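Local coordinates for protein positive phenol-degradative gene regulator (Ralstonia sp. E2, PDB 5FRY) that senses phenols through its N-terminal domain, the part present here, and in response activates transcription of phenol-degradation genes as an enhancer-binding protein of the DmpR type, at the interface of chains A and B. Sequence-based numbering; all coordinates share one arbitrary frame. Chains: chain A/B, Positive phenol-degradative gene regulator.

Contact 1: the interface of chains A and B. Residues chain A 41-43; chain B 37-39, 77-78, 105.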
# COMPACT_ATOMS: atom_id res chain seq x y z
N LEU A 41 5.42 0.20 -3.13
CA LEU A 41 4.55 1.08 -3.93
C LEU A 41 3.29 0.31 -4.24
O LEU A 41 3.36 -0.77 -4.83
CB LEU A 41 5.22 1.52 -5.23
CG LEU A 41 6.37 2.52 -5.15
CD1 LEU A 41 7.25 2.41 -6.40
CD2 LEU A 41 5.87 3.94 -4.96
N LEU A 42 2.14 0.86 -3.87
CA LEU A 42 0.88 0.15 -4.06
C LEU A 42 -0.09 1.02 -4.84
O LEU A 42 -0.20 2.18 -4.55
CB LEU A 42 0.27 -0.24 -2.70
CG LEU A 42 -1.00 -1.08 -2.75
CD1 LEU A 42 -0.73 -2.41 -3.42
CD2 LEU A 42 -1.52 -1.29 -1.32
N HIS A 43 -0.77 0.45 -5.84
CA HIS A 43 -1.73 1.20 -6.67
C HIS A 43 -2.90 1.68 -5.81
O HIS A 43 -3.50 0.90 -5.09
CB HIS A 43 -2.23 0.33 -7.81
CG HIS A 43 -1.14 -0.31 -8.62
ND1 HIS A 43 -0.37 -1.34 -8.13
CD2 HIS A 43 -0.66 -0.03 -9.85
CE1 HIS A 43 0.52 -1.69 -9.04
NE2 HIS A 43 0.37 -0.91 -10.09
N GLN B 37 -1.17 5.21 -13.31
CA GLN B 37 -1.80 4.84 -12.05
C GLN B 37 -1.13 5.57 -10.88
O GLN B 37 0.09 5.58 -10.77
CB GLN B 37 -1.74 3.33 -11.82
CG GLN B 37 -2.45 2.49 -12.89
CD GLN B 37 -3.97 2.49 -12.73
OE1 GLN B 37 -4.51 2.83 -11.67
NE2 GLN B 37 -4.67 2.09 -13.80
N ARG B 38 -1.95 6.19 -10.05
CA ARG B 38 -1.47 6.84 -8.83
C ARG B 38 -1.12 5.79 -7.78
O ARG B 38 -1.85 4.82 -7.59
CB ARG B 38 -2.52 7.80 -8.28
CG ARG B 38 -2.18 8.31 -6.91
CD ARG B 38 -2.93 9.58 -6.54
NE ARG B 38 -2.45 10.07 -5.26
CZ ARG B 38 -2.97 11.09 -4.60
NH1 ARG B 38 -4.01 11.76 -5.10
NH2 ARG B 38 -2.46 11.44 -3.43
N MET B 39 0.01 5.99 -7.11
CA MET B 39 0.57 5.02 -6.17
C MET B 39 0.77 5.69 -4.83
O MET B 39 0.84 6.92 -4.77
CB MET B 39 1.92 4.50 -6.68
CG MET B 39 1.96 4.15 -8.17
SD MET B 39 1.08 2.65 -8.53
CE MET B 39 2.23 1.42 -7.91
N ARG B 77 -3.62 -3.41 -13.75
CA ARG B 77 -3.27 -2.02 -14.06
C ARG B 77 -1.87 -1.93 -14.65
O ARG B 77 -1.63 -1.14 -15.57
CB ARG B 77 -3.36 -1.12 -12.83
CG ARG B 77 -4.63 -1.26 -12.02
CD ARG B 77 -5.84 -0.62 -12.67
NE ARG B 77 -6.89 -0.45 -11.67
CZ ARG B 77 -7.69 -1.43 -11.26
NH1 ARG B 77 -7.54 -2.66 -11.76
NH2 ARG B 77 -8.62 -1.20 -10.35
N ASP B 78 -0.96 -2.75 -14.15
CA ASP B 78 0.42 -2.70 -14.63
C ASP B 78 0.49 -3.28 -16.04
O ASP B 78 1.31 -2.85 -16.84
CB ASP B 78 1.36 -3.43 -13.67
CG ASP B 78 1.79 -2.55 -12.49
OD1 ASP B 78 1.52 -1.33 -12.52
OD2 ASP B 78 2.43 -3.09 -11.55
N GLU B 105 8.33 -1.90 -7.65
CA GLU B 105 7.34 -1.59 -6.64
C GLU B 105 7.80 -2.08 -5.27
O GLU B 105 7.13 -1.84 -4.26
CB GLU B 105 5.99 -2.18 -7.02
CG GLU B 105 5.18 -1.29 -7.98
CD GLU B 105 4.22 -2.07 -8.89
OE1 GLU B 105 3.81 -3.21 -8.56
OE2 GLU B 105 3.90 -1.54 -9.97
O HOH W 1 2.31 -3.01 -5.82
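A:His43 NE2 meets B:Asp78 OD1 at 2.7 Å, a nearly straight hydrogen bond (164° at the hydrogen) that joins two copies of the phenol-sensing domain of a DmpR/XylR-type activator. The carboxylate oxygen lies at the edge of the imidazole, close to its plane, whereas the ring nitrogen reaches that oxygen from well above the plane of the carboxylate. The carboxylate of B:Glu105 stands almost perpendicular to the same ring, with OE2 3.5 Å from A:His43 CE1. Two acidic groups beside one imidazole would probably favour its protonated form.

One face of the ring is capped by B:Met39, whose CE sits over the centre, 3.6 Å from the centroid. The methionine runs alongside the histidine, and bends at chi2 (-73°) and chi3 (-75°) fold its methyl back over the imidazole while SD rests near CD2. In the backbone, A:His43 and B:Met39 form an antiparallel bridge between the two 37-43 strands, so the main chain fixes which residues lie side by side.

Further along the strand, A:Leu41 N donates to the carbonyl B:Glu105 O at 2.9 Å. Water 1 lies 2.7 Å from the carbonyl A:Leu41 O and 3.1 Å from the carboxylate atom B:Glu105 OE1. The side chain of B:Glu105 extends beyond CG, and B:Glu105 CG packs against A:Leu41 CB, 3.9 Å away.

Contact 2: the interface of chains A and B. Residues chain A 16, 103-104; chain B 25, 27.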
# COMPACT_ATOMS: atom_id res chain seq x y z
N LEU A 16 11.25 18.19 3.15
CA LEU A 16 11.20 17.21 2.07
C LEU A 16 12.59 16.84 1.54
O LEU A 16 12.84 15.69 1.20
CB LEU A 16 10.33 17.71 0.91
CG LEU A 16 8.86 18.06 1.21
CD1 LEU A 16 8.20 18.72 0.01
CD2 LEU A 16 8.05 16.85 1.65
N THR A 103 3.53 13.51 2.48
CA THR A 103 3.62 13.97 1.12
C THR A 103 4.56 13.11 0.31
O THR A 103 4.20 12.67 -0.74
CB THR A 103 4.02 15.44 1.06
OG1 THR A 103 3.18 16.20 1.90
CG2 THR A 103 3.84 15.98 -0.32
N ILE A 104 5.74 12.83 0.85
CA ILE A 104 6.73 12.01 0.15
C ILE A 104 6.14 10.67 -0.22
O ILE A 104 6.45 10.11 -1.27
CB ILE A 104 7.99 11.79 0.99
CG1 ILE A 104 8.77 13.11 1.12
CG2 ILE A 104 8.87 10.69 0.37
CD1 ILE A 104 9.87 13.10 2.19
N PHE B 25 7.53 11.35 -9.23
CA PHE B 25 7.17 11.91 -7.93
C PHE B 25 6.76 13.37 -8.05
O PHE B 25 7.59 14.25 -8.23
CB PHE B 25 8.33 11.76 -6.95
CG PHE B 25 8.60 10.34 -6.56
CD1 PHE B 25 9.26 9.48 -7.42
CD2 PHE B 25 8.18 9.85 -5.33
CE1 PHE B 25 9.51 8.17 -7.06
CE2 PHE B 25 8.42 8.53 -4.97
CZ PHE B 25 9.08 7.70 -5.83
N MET B 27 5.54 15.99 -5.91
CA MET B 27 5.35 16.48 -4.55
C MET B 27 4.50 17.75 -4.48
O MET B 27 3.87 18.01 -3.46
CB MET B 27 6.70 16.73 -3.87
CG MET B 27 7.51 15.47 -3.61
SD MET B 27 9.06 15.81 -2.77
CE MET B 27 8.54 15.75 -1.07
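B:Met27, at the start of the 3-10 helix 27-29, buries 86 Å² against chain A and is the centre of this hydrophobic contact. Its side chain leaves the backbone with CG anti to the carbonyl carbon (chi1 -67°), continues straight through chi2 and turns at chi3 (88°), which brings the terminal methyl against the groove formed by A:Leu16 and A:Ile104.

A:Leu16, on helix 15-20, hides 27 Å² and approaches tip to tip, its isobutyl group directed at the methionine methyl. The modelled separation between the two ends is too short to be reliable, so the position of B:Met27 CE is doubtful, although the sulfur, B:Met27 SD, lies at an ordinary 4.1 Å from A:Leu16 CD1. A:Ile104, the last residue of helix 97-104, contributes 22 Å² in a different manner: it lies beside the methionine and points the same way, turning its CG1 methylene to the methyl end.

At the other end of the methionine, the methyl A:Thr103 CG2 is 3.7 Å from the backbone carbonyl B:Met27 O. The ring of B:Phe25, on strand 23-26, lies at the border.

The methionine of one subunit thus rests against two helices of the other, and the contact probably ties the N-terminal part of one sensory domain to helices 15-20 and 97-104 of its partner. Helix 97-104 also carries the phenol-pocket residues A:Pro99 and A:His102, so the dimer contact may be linked to the pocket.

Contact 3: the interface of chains A and B. Residues chain A 39, 70, 73-74, 153; chain B 41-43, 46.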
# COMPACT_ATOMS: atom_id res chain seq x y z
N MET A 39 9.24 -0.41 2.56
CA MET A 39 8.02 0.12 1.93
C MET A 39 7.68 -0.66 0.65
O MET A 39 8.55 -1.27 0.02
CB MET A 39 8.18 1.60 1.58
CG MET A 39 8.83 2.48 2.67
SD MET A 39 7.79 2.70 4.11
CE MET A 39 6.66 3.92 3.44
N MET A 70 -4.49 1.18 10.29
CA MET A 70 -3.37 0.99 9.36
C MET A 70 -2.63 2.32 9.24
O MET A 70 -1.39 2.35 9.25
CB MET A 70 -3.86 0.49 7.99
CG MET A 70 -2.73 0.14 7.09
SD MET A 70 -3.13 -0.81 5.57
CE MET A 70 -4.32 0.24 4.85
N HIS A 73 -0.49 2.82 12.44
CA HIS A 73 0.77 2.10 12.38
C HIS A 73 1.79 2.83 11.54
O HIS A 73 2.93 2.95 11.94
CB HIS A 73 0.51 0.68 11.88
CG HIS A 73 -0.24 -0.14 12.89
ND1 HIS A 73 -1.40 -0.83 12.60
CD2 HIS A 73 -0.04 -0.31 14.22
CE1 HIS A 73 -1.85 -1.42 13.69
NE2 HIS A 73 -1.04 -1.12 14.69
N SER A 74 1.37 3.34 10.37
CA SER A 74 2.26 4.11 9.51
C SER A 74 2.83 5.38 10.18
O SER A 74 4.03 5.63 10.11
CB SER A 74 1.55 4.48 8.21
OG SER A 74 1.58 3.40 7.30
N MET A 153 -7.37 6.36 6.75
CA MET A 153 -5.95 6.06 6.91
C MET A 153 -5.13 7.32 7.02
O MET A 153 -4.11 7.32 7.72
CB MET A 153 -5.42 5.22 5.74
CG MET A 153 -4.08 4.52 5.97
SD MET A 153 -3.55 3.73 4.42
CE MET A 153 -5.11 3.52 3.63
N LEU B 41 3.39 5.13 -1.21
CA LEU B 41 4.41 4.36 -0.52
C LEU B 41 3.78 3.95 0.79
O LEU B 41 3.36 4.81 1.56
CB LEU B 41 5.67 5.19 -0.29
CG LEU B 41 6.60 5.22 -1.51
CD1 LEU B 41 7.68 6.26 -1.31
CD2 LEU B 41 7.23 3.83 -1.75
N LEU B 42 3.70 2.64 1.02
CA LEU B 42 3.09 2.11 2.24
C LEU B 42 4.09 1.25 2.99
O LEU B 42 4.86 0.53 2.39
CB LEU B 42 1.86 1.27 1.90
CG LEU B 42 1.00 0.87 3.08
CD1 LEU B 42 0.60 2.11 3.91
CD2 LEU B 42 -0.22 0.15 2.57
N HIS B 43 4.08 1.38 4.32
CA HIS B 43 4.96 0.61 5.19
C HIS B 43 4.53 -0.86 5.17
O HIS B 43 3.36 -1.15 5.42
CB HIS B 43 4.89 1.17 6.61
CG HIS B 43 5.21 2.65 6.71
ND1 HIS B 43 4.35 3.63 6.27
CD2 HIS B 43 6.28 3.28 7.23
CE1 HIS B 43 4.89 4.82 6.49
NE2 HIS B 43 6.06 4.63 7.07
N ALA B 46 2.74 -1.81 8.38
CA ALA B 46 1.36 -1.37 8.41
C ALA B 46 0.44 -2.30 7.62
O ALA B 46 -0.66 -2.61 8.05
CB ALA B 46 1.25 0.03 7.90
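A:Ser74 and B:His43 meet through the serine hydroxyl: A:Ser74 OG lies 3.0 Å from B:His43 ND1 in a hydrogen bond whose direction the coordinates do not settle. The bond is bent, because the hydroxyl approaches ND1 from over one face of the imidazole, well out of the ring plane. The serine backbone carbonyl, A:Ser74 O, lies above that same face, toward the rim. On the opposite face A:Met39 places its CE over the middle of the ring, 3.6 Å from the centroid, and its SD beside CD2. The histidine of this phenol-sensory domain is therefore flanked on both faces by the partner chain.

B:Ala46, on helix 44-58, packs against A:Ser74 and other residues of helix 60-84. Its methyl, B:Ala46 CB, comes within 3.4 Å of A:Ser74 OG and also approaches CB of A:His73. The small side chain probably lets helices 44-58 and 60-84 come close. In A:Met70 the anti placement of CG to the backbone N (chi1 -173°) carries the chain toward chain B, where A:Met70 CG meets B:Ala46 O at 3.6 Å.

Positioning comes from the neighbouring strand and helix. A:Met39 and B:His43 form an antiparallel bridge between the 37-43 strands, setting the methionine alongside the imidazole. The same chain B strand passes directly into helix 44-58, linking the placement of the histidine to that of the alanine. B:Leu42, with CG anti to its backbone N (chi1 -169°), directs its CD1 methyl to 3.8 Å from A:Ser74 OG.

Contact 4: the interface of chains A and B. Residues chain A 34, 37-39, 77-78, 105; chain B 42-43.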
# COMPACT_ATOMS: atom_id res chain seq x y z
N LEU A 34 12.38 3.31 3.84
CA LEU A 34 12.22 4.69 4.29
C LEU A 34 12.71 4.72 5.72
O LEU A 34 12.08 4.16 6.60
CB LEU A 34 10.76 5.14 4.20
CG LEU A 34 10.40 6.51 4.78
CD1 LEU A 34 11.19 7.61 4.10
CD2 LEU A 34 8.91 6.76 4.61
N GLN A 37 12.34 1.31 7.73
CA GLN A 37 11.09 0.60 7.46
C GLN A 37 11.04 0.28 5.98
O GLN A 37 11.25 1.15 5.12
CB GLN A 37 9.88 1.44 7.84
CG GLN A 37 9.67 1.62 9.33
CD GLN A 37 9.59 0.31 10.10
OE1 GLN A 37 9.05 -0.68 9.61
NE2 GLN A 37 10.14 0.29 11.31
N ARG A 38 10.73 -0.97 5.68
CA ARG A 38 10.61 -1.38 4.30
C ARG A 38 9.26 -0.89 3.80
O ARG A 38 8.28 -0.90 4.54
CB ARG A 38 10.74 -2.90 4.18
CG ARG A 38 10.93 -3.38 2.76
CD ARG A 38 10.78 -4.90 2.64
NE ARG A 38 10.73 -5.26 1.24
CZ ARG A 38 10.87 -6.49 0.75
NH1 ARG A 38 11.07 -7.53 1.56
NH2 ARG A 38 10.81 -6.67 -0.56
N MET A 39 9.24 -0.41 2.56
CA MET A 39 8.02 0.12 1.93
C MET A 39 7.68 -0.66 0.65
O MET A 39 8.55 -1.27 0.02
CB MET A 39 8.18 1.60 1.58
CG MET A 39 8.83 2.48 2.67
SD MET A 39 7.79 2.70 4.11
CE MET A 39 6.66 3.92 3.44
N ARG A 77 5.46 4.68 12.85
CA ARG A 77 6.77 4.31 12.35
C ARG A 77 7.54 5.52 11.81
O ARG A 77 8.76 5.58 11.94
CB ARG A 77 6.66 3.24 11.26
CG ARG A 77 6.13 1.90 11.74
CD ARG A 77 6.88 1.38 12.96
NE ARG A 77 6.69 -0.07 13.07
CZ ARG A 77 7.35 -0.86 13.92
NH1 ARG A 77 8.25 -0.35 14.75
NH2 ARG A 77 7.10 -2.16 13.92
N ASP A 78 6.83 6.48 11.20
CA ASP A 78 7.48 7.66 10.64
C ASP A 78 7.94 8.63 11.74
O ASP A 78 8.98 9.30 11.61
CB ASP A 78 6.54 8.37 9.64
CG ASP A 78 6.44 7.62 8.32
OD1 ASP A 78 7.18 6.63 8.12
OD2 ASP A 78 5.63 8.02 7.47
N GLU A 105 5.26 10.18 0.64
CA GLU A 105 4.61 8.89 0.47
C GLU A 105 3.47 8.96 -0.55
O GLU A 105 2.82 7.95 -0.83
CB GLU A 105 4.13 8.37 1.83
CG GLU A 105 5.29 7.90 2.70
CD GLU A 105 5.00 7.79 4.17
OE1 GLU A 105 3.81 7.73 4.62
OE2 GLU A 105 5.99 7.77 4.92
N LEU B 42 3.70 2.64 1.02
CA LEU B 42 3.09 2.11 2.24
C LEU B 42 4.09 1.25 2.99
O LEU B 42 4.86 0.53 2.39
CB LEU B 42 1.86 1.27 1.90
CG LEU B 42 1.00 0.87 3.08
CD1 LEU B 42 0.60 2.11 3.91
CD2 LEU B 42 -0.22 0.15 2.57
N HIS B 43 4.08 1.38 4.32
CA HIS B 43 4.96 0.61 5.19
C HIS B 43 4.53 -0.86 5.17
O HIS B 43 3.36 -1.15 5.42
CB HIS B 43 4.89 1.17 6.61
CG HIS B 43 5.21 2.65 6.71
ND1 HIS B 43 4.35 3.63 6.27
CD2 HIS B 43 6.28 3.28 7.23
CE1 HIS B 43 4.89 4.82 6.49
NE2 HIS B 43 6.06 4.63 7.07
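This homodimer-type interface inserts the side chain of B:His43 among a strand, a helix and a loop of chain A, and probably helps to lock together the two phenol-sensing domains in the deposited dimer. B:His43 hides 90 Å² here, far more than any other residue of the patch.

The anchor is the carboxylate of A:Asp78, on helix 60-84. B:His43 NE2 donates to A:Asp78 OD1 at 2.5 Å, a short hydrogen bond with an angle of 157° at the hydrogen. The aspartate oxygen stays near the imidazole plane, at the ring edge, but its own carboxylate is turned 50° from the ring, and the donor comes in from above the carboxylate plane. With A:Asp78 CG beside its backbone N (chi1 -75°), the acid projects from its helix toward the histidine.

A:Glu105, in a loop, adds a second carboxylate, so the acid pair of the twin contact recurs here. Its chain remains extended beyond CG and brings A:Glu105 OE2 to 3.5 Å from B:His43 CE1, with the carboxylate nearly perpendicular to the ring.

A:Gln37 and A:Arg77 border the CD2 side of the ring through their aliphatic beginnings, while the methionine already paired with the histidine covers a face. The polar ends of these two residues lie near each other within chain A. Their contacts with the ring are matched: A:Gln37 CB and A:Arg77 CB each lie 4.1 Å from B:His43 CD2.

Contacts 3 and 4 are two aspects of one site: their C-alpha centres are about 6 Å apart, and they share A:Met39, B:Leu42 and B:His43. Contact 1 is largely the two-fold counterpart of contact 4 with the chains exchanged, its centre about 16 Å away and about 15 Å from that of contact 3. The 37-43 strands run through contacts 1, 3 and 4, so one antiparallel strand pair places both histidines. Contact 2 is 13 to 16 Å from the other centres and extends the association to the N-terminal elements and helix 97-104, giving the dimer a peripheral apolar hold beside its mixed strand centre.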